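FAD synthetase (Saccharomyces cerevisiae, PDB 2WSI) catalyses the transfer of an adenylyl group from ATP to FMN, forming the coenzyme FAD and releasing diphosphate. Local coordinates at residues 56-61 / 67-72; 180-183 / 189-192. One frame throughout, in Å; residues are numbered along the deposited sequence.

Contact 1: 56-61 / 67-72; sequences ISFSYN and QVLLLL. With FAD (flavin-adenine dinucleotide), chain C.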
ATOM      1  N   ILE A  56      16.720  -5.411  -3.467  1.00  6.99           N
ATOM      2  CA  ILE A  56      15.265  -5.336  -3.522  1.00  8.11           C
ATOM      3  C   ILE A  56      14.838  -3.907  -3.752  1.00 10.96           C
ATOM      4  O   ILE A  56      15.238  -3.036  -2.996  1.00  8.54           O
ATOM      5  CB  ILE A  56      14.617  -5.758  -2.195  1.00 11.39           C
ATOM      6  CG1 ILE A  56      14.984  -7.200  -1.817  1.00 10.43           C
ATOM      7  CG2 ILE A  56      13.093  -5.695  -2.309  1.00  9.22           C
ATOM      8  CD1 ILE A  56      14.448  -7.590  -0.459  1.00 11.97           C
ATOM      9  N   SER A  57      13.969  -3.679  -4.738  1.00  7.15           N
ATOM     10  CA  SER A  57      13.289  -2.405  -4.847  1.00  9.71           C
ATOM     11  C   SER A  57      11.807  -2.580  -4.518  1.00 13.01           C
ATOM     12  O   SER A  57      11.207  -3.594  -4.847  1.00  7.09           O
ATOM     13  CB  SER A  57      13.390  -1.861  -6.253  1.00 15.25           C
ATOM     14  OG  SER A  57      12.850  -0.565  -6.271  1.00 22.27           O
ATOM     15  N   PHE A  58      11.236  -1.593  -3.856  1.00 11.86           N
ATOM     16  CA  PHE A  58       9.823  -1.622  -3.476  1.00  7.53           C
ATOM     17  C   PHE A  58       9.020  -0.879  -4.555  1.00 12.39           C
ATOM     18  O   PHE A  58       9.274   0.314  -4.816  1.00  8.13           O
ATOM     19  CB  PHE A  58       9.665  -0.925  -2.111  1.00  8.99           C
ATOM     20  CG  PHE A  58       8.327  -1.149  -1.479  1.00  8.90           C
ATOM     21  CD1 PHE A  58       8.182  -2.080  -0.476  1.00 11.20           C
ATOM     22  CD2 PHE A  58       7.216  -0.439  -1.910  1.00  8.63           C
ATOM     23  CE1 PHE A  58       6.928  -2.329   0.098  1.00 11.06           C
ATOM     24  CE2 PHE A  58       5.953  -0.679  -1.358  1.00 11.92           C
ATOM     25  CZ  PHE A  58       5.806  -1.620  -0.359  1.00 13.96           C
ATOM     26  N   SER A  59       8.078  -1.563  -5.221  1.00 12.52           N
ATOM     27  CA  SER A  59       7.229  -0.849  -6.188  1.00  8.87           C
ATOM     28  C   SER A  59       6.078  -0.165  -5.464  1.00 15.08           C
ATOM     29  O   SER A  59       5.224  -0.799  -4.844  1.00 10.71           O
ATOM     30  CB  SER A  59       6.722  -1.734  -7.346  1.00 14.44           C
ATOM     31  OG  SER A  59       5.956  -2.834  -6.879  1.00 19.78           O
ATOM     32  N   TYR A  60       6.066   1.151  -5.553  1.00  9.18           N
ATOM     33  CA  TYR A  60       5.136   1.954  -4.778  1.00  9.29           C
ATOM     34  C   TYR A  60       4.397   2.919  -5.709  1.00 14.17           C
ATOM     35  O   TYR A  60       5.029   3.637  -6.488  1.00  8.06           O
ATOM     36  CB  TYR A  60       5.927   2.747  -3.751  1.00  7.75           C
ATOM     37  CG  TYR A  60       5.089   3.621  -2.846  1.00 10.76           C
ATOM     38  CD1 TYR A  60       4.147   3.056  -1.985  1.00  9.56           C
ATOM     39  CD2 TYR A  60       5.256   5.011  -2.825  1.00 12.65           C
ATOM     40  CE1 TYR A  60       3.383   3.841  -1.142  1.00  9.98           C
ATOM     41  CE2 TYR A  60       4.502   5.802  -1.988  1.00  9.21           C
ATOM     42  CZ  TYR A  60       3.556   5.209  -1.140  1.00 12.43           C
ATOM     43  OH  TYR A  60       2.782   5.937  -0.271  1.00  8.53           O
ATOM     44  N   ASN A  61       3.072   2.973  -5.598  1.00 12.57           N
ATOM     45  CA  ASN A  61       2.271   3.884  -6.429  1.00 12.41           C
ATOM     46  C   ASN A  61       1.296   4.701  -5.571  1.00 13.17           C
ATOM     47  O   ASN A  61       0.400   5.360  -6.101  1.00 12.44           O
ATOM     48  CB  ASN A  61       1.494   3.124  -7.512  1.00 13.06           C
ATOM     49  CG  ASN A  61       0.471   2.147  -6.921  1.00 19.04           C
ATOM     50  OD1 ASN A  61       0.311   2.045  -5.703  1.00 13.63           O
ATOM     51  ND2 ASN A  61      -0.221   1.421  -7.792  1.00 21.55           N
ATOM     52  N   GLN A  67       0.677   1.003   0.063  1.00  9.75           N
ATOM     53  CA  GLN A  67       0.907   1.729   1.321  1.00  7.77           C
ATOM     54  C   GLN A  67       0.813   0.817   2.563  1.00  9.28           C
ATOM     55  O   GLN A  67       1.654   0.897   3.471  1.00  6.59           O
ATOM     56  CB  GLN A  67      -0.065   2.886   1.521  1.00  7.89           C
ATOM     57  CG  GLN A  67       0.452   3.784   2.684  1.00  9.75           C
ATOM     58  CD  GLN A  67      -0.396   4.994   2.938  1.00 14.74           C
ATOM     59  OE1 GLN A  67      -1.478   5.143   2.369  1.00  9.44           O
ATOM     60  NE2 GLN A  67       0.074   5.866   3.830  1.00 11.18           N
ATOM     61  N   VAL A  68      -0.217  -0.025   2.636  1.00  8.83           N
ATOM     62  CA  VAL A  68      -0.292  -0.963   3.752  1.00  5.09           C
ATOM     63  C   VAL A  68       0.957  -1.827   3.752  1.00  8.55           C
ATOM     64  O   VAL A  68       1.587  -2.019   4.796  1.00  6.42           O
ATOM     65  CB  VAL A  68      -1.572  -1.843   3.706  1.00  3.96           C
ATOM     66  CG1 VAL A  68      -1.410  -3.068   4.636  1.00  6.17           C
ATOM     67  CG2 VAL A  68      -2.774  -1.002   4.117  1.00 10.42           C
ATOM     68  N   LEU A  69       1.327  -2.346   2.579  1.00  5.15           N
ATOM     69  CA  LEU A  69       2.522  -3.180   2.477  1.00  7.15           C
ATOM     70  C   LEU A  69       3.776  -2.435   2.891  1.00  7.18           C
ATOM     71  O   LEU A  69       4.628  -2.959   3.617  1.00  6.47           O
ATOM     72  CB  LEU A  69       2.694  -3.739   1.065  1.00  4.96           C
ATOM     73  CG  LEU A  69       3.830  -4.752   0.922  1.00  6.44           C
ATOM     74  CD1 LEU A  69       3.808  -5.800   2.052  1.00  9.99           C
ATOM     75  CD2 LEU A  69       3.852  -5.386  -0.461  1.00 11.38           C
ATOM     76  N   LEU A  70       3.887  -1.191   2.448  1.00  5.33           N
ATOM     77  CA  LEU A  70       5.051  -0.389   2.824  1.00  6.13           C
ATOM     78  C   LEU A  70       5.141  -0.203   4.337  1.00  5.01           C
ATOM     79  O   LEU A  70       6.219  -0.329   4.918  1.00  6.32           O
ATOM     80  CB  LEU A  70       4.992   0.981   2.118  1.00  5.67           C
ATOM     81  CG  LEU A  70       6.167   1.882   2.494  1.00  6.59           C
ATOM     82  CD1 LEU A  70       7.505   1.198   2.190  1.00  8.19           C
ATOM     83  CD2 LEU A  70       6.061   3.226   1.734  1.00 12.38           C
ATOM     84  N   LEU A  71       4.014   0.064   5.001  1.00  5.96           N
ATOM     85  CA  LEU A  71       4.028   0.153   6.460  1.00  8.34           C
ATOM     86  C   LEU A  71       4.479  -1.173   7.080  1.00  6.56           C
ATOM     87  O   LEU A  71       5.307  -1.174   7.972  1.00  6.72           O
ATOM     88  CB  LEU A  71       2.662   0.550   7.032  1.00  7.30           C
ATOM     89  CG  LEU A  71       2.054   1.876   6.591  1.00 10.29           C
ATOM     90  CD1 LEU A  71       0.666   2.043   7.223  1.00 15.80           C
ATOM     91  CD2 LEU A  71       2.966   3.052   6.945  1.00 11.18           C
ATOM     92  N   LEU A  72       3.948  -2.301   6.604  1.00  7.67           N
ATOM     93  CA  LEU A  72       4.370  -3.623   7.116  1.00  9.19           C
ATOM     94  C   LEU A  72       5.853  -3.908   6.838  1.00  8.41           C
ATOM     95  O   LEU A  72       6.570  -4.466   7.668  1.00  7.01           O
ATOM     96  CB  LEU A  72       3.498  -4.743   6.519  1.00  3.79           C
ATOM     97  CG  LEU A  72       2.026  -4.582   6.897  1.00  7.86           C
ATOM     98  CD1 LEU A  72       1.208  -5.570   6.067  1.00  9.69           C
ATOM     99  CD2 LEU A  72       1.838  -4.792   8.403  1.00 11.07           C
TER
HETATM  100  PA  FAD C2762      -2.131  -2.915  -9.800  1.00 25.11           P
HETATM  101  O1A FAD C2762      -3.080  -1.752  -9.901  1.00 25.55           O
HETATM  102  O2A FAD C2762      -1.349  -3.089 -11.074  1.00 38.25           O
HETATM  103  O5B FAD C2762      -1.163  -2.846  -8.500  1.00 20.66           O
HETATM  104  C5B FAD C2762      -0.504  -4.029  -8.087  1.00 16.98           C
HETATM  105  C4B FAD C2762       0.847  -3.646  -7.475  1.00 15.06           C
HETATM  106  O4B FAD C2762       1.758  -3.344  -8.500  1.00 19.87           O
HETATM  107  C3B FAD C2762       0.747  -2.395  -6.624  1.00 16.45           C
HETATM  108  O3B FAD C2762       0.424  -2.699  -5.290  1.00 14.93           O
HETATM  109  C2B FAD C2762       2.147  -1.821  -6.747  1.00 12.69           C
HETATM  110  O2B FAD C2762       3.019  -2.441  -5.826  1.00 16.97           O
HETATM  111  C1B FAD C2762       2.539  -2.218  -8.146  1.00 16.42           C
HETATM  112  N9A FAD C2762       2.208  -1.106  -9.053  1.00 18.03           N
HETATM  113  C8A FAD C2762       1.073  -0.925  -9.802  1.00 23.63           C
HETATM  114  N7A FAD C2762       1.196   0.230 -10.510  1.00 14.64           N
HETATM  115  C5A FAD C2762       2.395   0.785 -10.190  1.00 19.71           C
HETATM  116  C6A FAD C2762       3.029   1.944 -10.588  1.00 15.26           C
HETATM  117  N6A FAD C2762       2.483   2.797 -11.474  1.00 15.88           N
HETATM  118  N1A FAD C2762       4.272   2.203 -10.089  1.00 13.01           N
HETATM  119  C2A FAD C2762       4.898   1.357  -9.198  1.00 15.73           C
HETATM  120  N3A FAD C2762       4.246   0.223  -8.774  1.00 15.74           N
HETATM  121  C4A FAD C2762       3.031  -0.058  -9.295  1.00 16.27           C
HETATM  122  N1  FAD C2762       1.985  -9.847 -14.728  1.00 23.68           N
HETATM  123  C2  FAD C2762       2.245 -11.048 -15.336  1.00 23.88           C
HETATM  124  O2  FAD C2762       1.359 -11.631 -15.960  1.00 30.53           O
HETATM  125  N3  FAD C2762       3.498 -11.604 -15.254  1.00 26.86           N
HETATM  126  C4  FAD C2762       4.507 -10.963 -14.569  1.00 28.00           C
HETATM  127  O4  FAD C2762       5.607 -11.526 -14.527  1.00 24.47           O
HETATM  128  C4X FAD C2762       4.249  -9.737 -13.948  1.00 18.42           C
HETATM  129  N5  FAD C2762       5.235  -9.054 -13.241  1.00 21.16           N
HETATM  130  C5X FAD C2762       4.958  -7.849 -12.627  1.00 18.24           C
HETATM  131  C6  FAD C2762       5.939  -7.156 -11.917  1.00 16.27           C
HETATM  132  C7  FAD C2762       5.638  -5.923 -11.332  1.00 14.18           C
HETATM  133  C7M FAD C2762       6.674  -5.147 -10.572  1.00 16.31           C
HETATM  134  C8  FAD C2762       4.355  -5.404 -11.446  1.00 21.91           C
HETATM  135  C8M FAD C2762       4.007  -4.095 -10.802  1.00 21.95           C
HETATM  136  C9  FAD C2762       3.383  -6.099 -12.142  1.00 21.88           C
HETATM  137  C9A FAD C2762       3.677  -7.308 -12.741  1.00 23.12           C
HETATM  138  N10 FAD C2762       2.691  -7.971 -13.444  1.00 24.68           N
HETATM  139  C10 FAD C2762       2.971  -9.192 -14.024  1.00 24.87           C
HETATM  140  C1' FAD C2762       1.307  -7.384 -13.524  1.00 26.69           C
HETATM  141  C2' FAD C2762       0.454  -7.854 -12.325  1.00 21.38           C
HETATM  142  O2' FAD C2762       0.462  -9.250 -12.141  1.00 25.97           O
HETATM  143  C3' FAD C2762      -0.995  -7.384 -12.407  1.00 28.60           C
HETATM  144  O3' FAD C2762      -1.659  -8.101 -13.419  1.00 25.46           O
HETATM  145  C4' FAD C2762      -1.067  -5.896 -12.696  1.00 29.94           C
HETATM  146  O4' FAD C2762      -0.197  -5.192 -11.833  1.00 26.79           O
HETATM  147  C5' FAD C2762      -2.487  -5.376 -12.473  1.00 27.30           C
HETATM  148  O5' FAD C2762      -3.006  -5.940 -11.283  1.00 38.05           O
HETATM  149  P   FAD C2762      -3.885  -5.055 -10.263  1.00 34.15           P
HETATM  150  O1P FAD C2762      -4.749  -4.096 -11.046  1.00 31.74           O
HETATM  151  O2P FAD C2762      -4.630  -5.954  -9.302  1.00 31.53           O
HETATM  152  O3P FAD C2762      -2.890  -4.229  -9.329  1.00 31.54           O

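Contact 2: 180-183 / 189-192; sequences RTDS and MRLQ. With FAD (flavin-adenine dinucleotide), chain C.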
ATOM      1  N   ARG A 180       8.889 -16.080  -9.688  1.00 12.49           N
ATOM      2  CA  ARG A 180       9.580 -15.515 -10.849  1.00 10.52           C
ATOM      3  C   ARG A 180       8.611 -14.772 -11.746  1.00 17.02           C
ATOM      4  O   ARG A 180       7.423 -15.073 -11.754  1.00 11.86           O
ATOM      5  CB  ARG A 180      10.269 -16.621 -11.651  1.00 14.81           C
ATOM      6  CG  ARG A 180      11.573 -17.095 -11.013  1.00 12.67           C
ATOM      7  CD  ARG A 180      12.651 -16.004 -11.105  1.00 14.92           C
ATOM      8  NE  ARG A 180      13.800 -16.331 -10.266  1.00 14.33           N
ATOM      9  CZ  ARG A 180      14.827 -15.516 -10.016  1.00 17.19           C
ATOM     10  NH1 ARG A 180      14.873 -14.307 -10.549  1.00 13.95           N
ATOM     11  NH2 ARG A 180      15.817 -15.919  -9.216  1.00 15.48           N
ATOM     12  N   THR A 181       9.096 -13.762 -12.463  1.00 11.05           N
ATOM     13  CA  THR A 181       8.246 -13.107 -13.456  1.00 13.03           C
ATOM     14  C   THR A 181       8.022 -14.072 -14.591  1.00 20.35           C
ATOM     15  O   THR A 181       8.751 -15.043 -14.708  1.00 17.91           O
ATOM     16  CB  THR A 181       8.888 -11.870 -14.028  1.00 17.39           C
ATOM     17  OG1 THR A 181      10.225 -12.203 -14.434  1.00 13.28           O
ATOM     18  CG2 THR A 181       8.890 -10.726 -12.973  1.00 10.65           C
ATOM     19  N   ASP A 182       6.999 -13.810 -15.409  1.00 22.11           N
ATOM     20  CA  ASP A 182       6.717 -14.634 -16.588  1.00 36.14           C
ATOM     21  C   ASP A 182       7.655 -14.192 -17.713  1.00 35.44           C
ATOM     22  O   ASP A 182       8.429 -13.242 -17.545  1.00 39.81           O
ATOM     23  CB  ASP A 182       5.236 -14.532 -17.021  1.00 36.29           C
ATOM     24  CG  ASP A 182       4.267 -15.033 -15.953  1.00 24.83           C
ATOM     25  OD1 ASP A 182       4.263 -16.238 -15.632  1.00 35.45           O
ATOM     26  OD2 ASP A 182       3.477 -14.224 -15.441  1.00 36.19           O
ATOM     27  N   SER A 183       7.595 -14.868 -18.857  1.00 42.18           N
ATOM     28  CA  SER A 183       8.611 -14.684 -19.904  1.00 41.79           C
ATOM     29  C   SER A 183       8.351 -13.422 -20.715  1.00 34.90           C
ATOM     30  O   SER A 183       9.247 -12.891 -21.381  1.00 38.43           O
ATOM     31  CB  SER A 183       8.668 -15.910 -20.809  1.00 41.50           C
ATOM     32  OG  SER A 183       7.362 -16.365 -21.097  1.00 34.98           O
ATOM     33  N   MET A 189      12.665 -11.454  -9.290  1.00 10.24           N
ATOM     34  CA  MET A 189      11.758 -12.200  -8.430  1.00  8.50           C
ATOM     35  C   MET A 189      10.654 -11.276  -7.971  1.00  9.57           C
ATOM     36  O   MET A 189      10.924 -10.189  -7.456  1.00  8.74           O
ATOM     37  CB  MET A 189      12.490 -12.768  -7.199  1.00 10.74           C
ATOM     38  CG  MET A 189      11.649 -13.808  -6.444  1.00 10.62           C
ATOM     39  SD  MET A 189      11.500 -15.394  -7.368  1.00  1.95           S
ATOM     40  CE  MET A 189      13.024 -16.162  -6.787  1.00 12.24           C
ATOM     41  N   ARG A 190       9.410 -11.719  -8.142  1.00  7.85           N
ATOM     42  CA  ARG A 190       8.270 -10.997  -7.585  1.00 11.53           C
ATOM     43  C   ARG A 190       8.098 -11.387  -6.114  1.00 12.64           C
ATOM     44  O   ARG A 190       8.059 -12.579  -5.769  1.00 11.47           O
ATOM     45  CB  ARG A 190       6.991 -11.320  -8.367  1.00 10.54           C
ATOM     46  CG  ARG A 190       7.059 -10.931  -9.820  1.00 10.91           C
ATOM     47  CD  ARG A 190       5.707 -11.205 -10.526  1.00 17.77           C
ATOM     48  NE  ARG A 190       5.622 -12.591 -10.974  1.00 18.52           N
ATOM     49  CZ  ARG A 190       4.564 -13.121 -11.580  1.00 23.07           C
ATOM     50  NH1 ARG A 190       3.494 -12.373 -11.816  1.00 19.20           N
ATOM     51  NH2 ARG A 190       4.585 -14.394 -11.969  1.00 15.93           N
ATOM     52  N   LEU A 191       8.013 -10.366  -5.267  1.00 11.63           N
ATOM     53  CA  LEU A 191       7.794 -10.532  -3.841  1.00 10.62           C
ATOM     54  C   LEU A 191       6.400  -9.959  -3.562  1.00 12.15           C
ATOM     55  O   LEU A 191       6.190  -8.748  -3.672  1.00  5.04           O
ATOM     56  CB  LEU A 191       8.848  -9.750  -3.033  1.00  8.87           C
ATOM     57  CG  LEU A 191      10.308 -10.092  -3.348  1.00  9.53           C
ATOM     58  CD1 LEU A 191      11.257  -9.262  -2.446  1.00 11.19           C
ATOM     59  CD2 LEU A 191      10.568 -11.624  -3.180  1.00  8.07           C
ATOM     60  N   GLN A 192       5.474 -10.829  -3.179  1.00 10.55           N
ATOM     61  CA  GLN A 192       4.041 -10.513  -3.160  1.00  9.34           C
ATOM     62  C   GLN A 192       3.462 -10.979  -1.814  1.00 11.47           C
ATOM     63  O   GLN A 192       2.631 -11.893  -1.757  1.00 10.86           O
ATOM     64  CB  GLN A 192       3.361 -11.246  -4.346  1.00 11.27           C
ATOM     65  CG  GLN A 192       3.865 -10.725  -5.689  1.00  9.21           C
ATOM     66  CD  GLN A 192       3.385 -11.508  -6.905  1.00 14.75           C
ATOM     67  OE1 GLN A 192       3.339 -12.751  -6.913  1.00 16.14           O
ATOM     68  NE2 GLN A 192       3.103 -10.791  -7.958  1.00  8.81           N
TER
HETATM   69  PA  FAD C2762      -2.131  -2.915  -9.800  1.00 25.11           P
HETATM   70  O1A FAD C2762      -3.080  -1.752  -9.901  1.00 25.55           O
HETATM   71  O2A FAD C2762      -1.349  -3.089 -11.074  1.00 38.25           O
HETATM   72  O5B FAD C2762      -1.163  -2.846  -8.500  1.00 20.66           O
HETATM   73  C5B FAD C2762      -0.504  -4.029  -8.087  1.00 16.98           C
HETATM   74  C4B FAD C2762       0.847  -3.646  -7.475  1.00 15.06           C
HETATM   75  O4B FAD C2762       1.758  -3.344  -8.500  1.00 19.87           O
HETATM   76  C3B FAD C2762       0.747  -2.395  -6.624  1.00 16.45           C
HETATM   77  O3B FAD C2762       0.424  -2.699  -5.290  1.00 14.93           O
HETATM   78  C2B FAD C2762       2.147  -1.821  -6.747  1.00 12.69           C
HETATM   79  O2B FAD C2762       3.019  -2.441  -5.826  1.00 16.97           O
HETATM   80  C1B FAD C2762       2.539  -2.218  -8.146  1.00 16.42           C
HETATM   81  N9A FAD C2762       2.208  -1.106  -9.053  1.00 18.03           N
HETATM   82  C8A FAD C2762       1.073  -0.925  -9.802  1.00 23.63           C
HETATM   83  N7A FAD C2762       1.196   0.230 -10.510  1.00 14.64           N
HETATM   84  C5A FAD C2762       2.395   0.785 -10.190  1.00 19.71           C
HETATM   85  C6A FAD C2762       3.029   1.944 -10.588  1.00 15.26           C
HETATM   86  N6A FAD C2762       2.483   2.797 -11.474  1.00 15.88           N
HETATM   87  N1A FAD C2762       4.272   2.203 -10.089  1.00 13.01           N
HETATM   88  C2A FAD C2762       4.898   1.357  -9.198  1.00 15.73           C
HETATM   89  N3A FAD C2762       4.246   0.223  -8.774  1.00 15.74           N
HETATM   90  C4A FAD C2762       3.031  -0.058  -9.295  1.00 16.27           C
HETATM   91  N1  FAD C2762       1.985  -9.847 -14.728  1.00 23.68           N
HETATM   92  C2  FAD C2762       2.245 -11.048 -15.336  1.00 23.88           C
HETATM   93  O2  FAD C2762       1.359 -11.631 -15.960  1.00 30.53           O
HETATM   94  N3  FAD C2762       3.498 -11.604 -15.254  1.00 26.86           N
HETATM   95  C4  FAD C2762       4.507 -10.963 -14.569  1.00 28.00           C
HETATM   96  O4  FAD C2762       5.607 -11.526 -14.527  1.00 24.47           O
HETATM   97  C4X FAD C2762       4.249  -9.737 -13.948  1.00 18.42           C
HETATM   98  N5  FAD C2762       5.235  -9.054 -13.241  1.00 21.16           N
HETATM   99  C5X FAD C2762       4.958  -7.849 -12.627  1.00 18.24           C
HETATM  100  C6  FAD C2762       5.939  -7.156 -11.917  1.00 16.27           C
HETATM  101  C7  FAD C2762       5.638  -5.923 -11.332  1.00 14.18           C
HETATM  102  C7M FAD C2762       6.674  -5.147 -10.572  1.00 16.31           C
HETATM  103  C8  FAD C2762       4.355  -5.404 -11.446  1.00 21.91           C
HETATM  104  C8M FAD C2762       4.007  -4.095 -10.802  1.00 21.95           C
HETATM  105  C9  FAD C2762       3.383  -6.099 -12.142  1.00 21.88           C
HETATM  106  C9A FAD C2762       3.677  -7.308 -12.741  1.00 23.12           C
HETATM  107  N10 FAD C2762       2.691  -7.971 -13.444  1.00 24.68           N
HETATM  108  C10 FAD C2762       2.971  -9.192 -14.024  1.00 24.87           C
HETATM  109  C1' FAD C2762       1.307  -7.384 -13.524  1.00 26.69           C
HETATM  110  C2' FAD C2762       0.454  -7.854 -12.325  1.00 21.38           C
HETATM  111  O2' FAD C2762       0.462  -9.250 -12.141  1.00 25.97           O
HETATM  112  C3' FAD C2762      -0.995  -7.384 -12.407  1.00 28.60           C
HETATM  113  O3' FAD C2762      -1.659  -8.101 -13.419  1.00 25.46           O
HETATM  114  C4' FAD C2762      -1.067  -5.896 -12.696  1.00 29.94           C
HETATM  115  O4' FAD C2762      -0.197  -5.192 -11.833  1.00 26.79           O
HETATM  116  C5' FAD C2762      -2.487  -5.376 -12.473  1.00 27.30           C
HETATM  117  O5' FAD C2762      -3.006  -5.940 -11.283  1.00 38.05           O
HETATM  118  P   FAD C2762      -3.885  -5.055 -10.263  1.00 34.15           P
HETATM  119  O1P FAD C2762      -4.749  -4.096 -11.046  1.00 31.74           O
HETATM  120  O2P FAD C2762      -4.630  -5.954  -9.302  1.00 31.53           O
HETATM  121  O3P FAD C2762      -2.890  -4.229  -9.329  1.00 31.54           O
HETATM  122  O   HOH W   1       1.311 -13.769 -13.263  1.00 39.65           O

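Contact 1: 56-61 / 67-72
Phe-58 and Tyr-60 each meet Leu-70 with a ring, and each has CG anti to the backbone N (chi1 -167° in Phe-58). Leu-70 has the same kind of first torsion (chi1 179°), and its two methyls reach one ring each. The segments form a beta-loop-alpha unit. Strand 56-59 lies in the middle of the sheet of a PAPS reductase-type domain, and helix 64-87 packs back against it. The loop between them is where this family probably has its PP-loop.

Leu-70 CD1 sits over the centre of the Phe-58 ring, 4.1 Å from the centroid and only 7° off the normal. This is a CH-pi contact. The other methyl, Leu-70 CD2, lies over a face of the Tyr-60 ring, shifted toward its rim, at 4.3 Å from the centroid. The end of the Phe-58 ring also rests on the helix backbone. Its CZ comes to 3.4 Å from Leu-70 N, and its edge meets Leu-69 C. Leu-69 CG closes in on the same ring tip, 3.9 Å from Phe-58 CZ. Gln-67 CA stands at the edge of the Tyr-60 ring, near its plane.

The contact is buried and apolar; no hydrogen bond crosses it. The polar ends of two side chains turn elsewhere: Tyr-60 OH bonds Thr-123 OG1, and Gln-67 NE2 bonds Pro-212 O. Phe-58 also packs edge-to-face with Tyr-73.

The first segment also borders the adenosine half of FAD. Asn-61 lies over a face of the adenine, with CB 3.6 Å from FAD C6A. Ser-59 CB comes to 3.5 Å from FAD N3A, while Ser-59 OG bonds Val-162 O. The adenosine ribose is held by a backbone atom: its hydroxyl O2B donates to Ser-59 O at 2.9 Å.

Contact 2: 180-183 / 189-192
Arg-180 and Met-189 face each other as an antiparallel, non-hydrogen-bonded pair in a beta hairpin. Beyond this pair the chain runs on as loop through 181-183, and Asp-182 reaches the flavin.

Met-189 crosses Arg-180 at about a right angle. Its CE lies over a face of the Arg-180 guanidinium, 3.6 Å from NE. Arg-180 NH1 forms a salt bridge with Asp-187.

The chain of Arg-190 bends at chi3 (-85°), which brings its guanidinium side-on to Arg-180 O. Both NE (3.2 Å) and NH2 (2.9 Å) of Arg-190 donate to that one oxygen, which lies near the guanidinium plane. Flavin O4 sits 3.4 Å above the same plane, over its centre. This is the flavin end of the FAD pocket. Asp-182 reads the pyrimidine edge of the flavin with two bonds: its N donates to FAD O4 at 2.8 Å, and FAD N3 donates to its OD2 at 2.6 Å. Asp-182 OD2 and Arg-190 NH2 make a long salt bridge of charges alone, while a water links OD2 to NH1. A leucine in place of Arg-190 would probably leave Arg-180 O without its two donors and the Asp-182 carboxylate without its neighbouring charge.

Strand 189-191 lies between strands 160-162 and 178-180, and its Met-189 side chain touches Ala-160 on the first and Ile-178 on the second.

Contact 1 belongs to the core, near the centre of the chain. Contact 2 is partly buried, at the edge of the same sheet. Their centres are about 16 Å apart, yet they meet: Ile-56 CG2 packs against Leu-191 CD1 at 4.0 Å, with strand 160-162 between their two strands in the sheet order. Contact 1 joins a central strand to a helix through rings and methyls. Contact 2 joins the two strands of a hairpin and depends on charged side chains and hydrogen bonds. FAD spans both. The adenosine half meets 59-61, and the flavin ring meets Thr-181, Asp-182 and Arg-190.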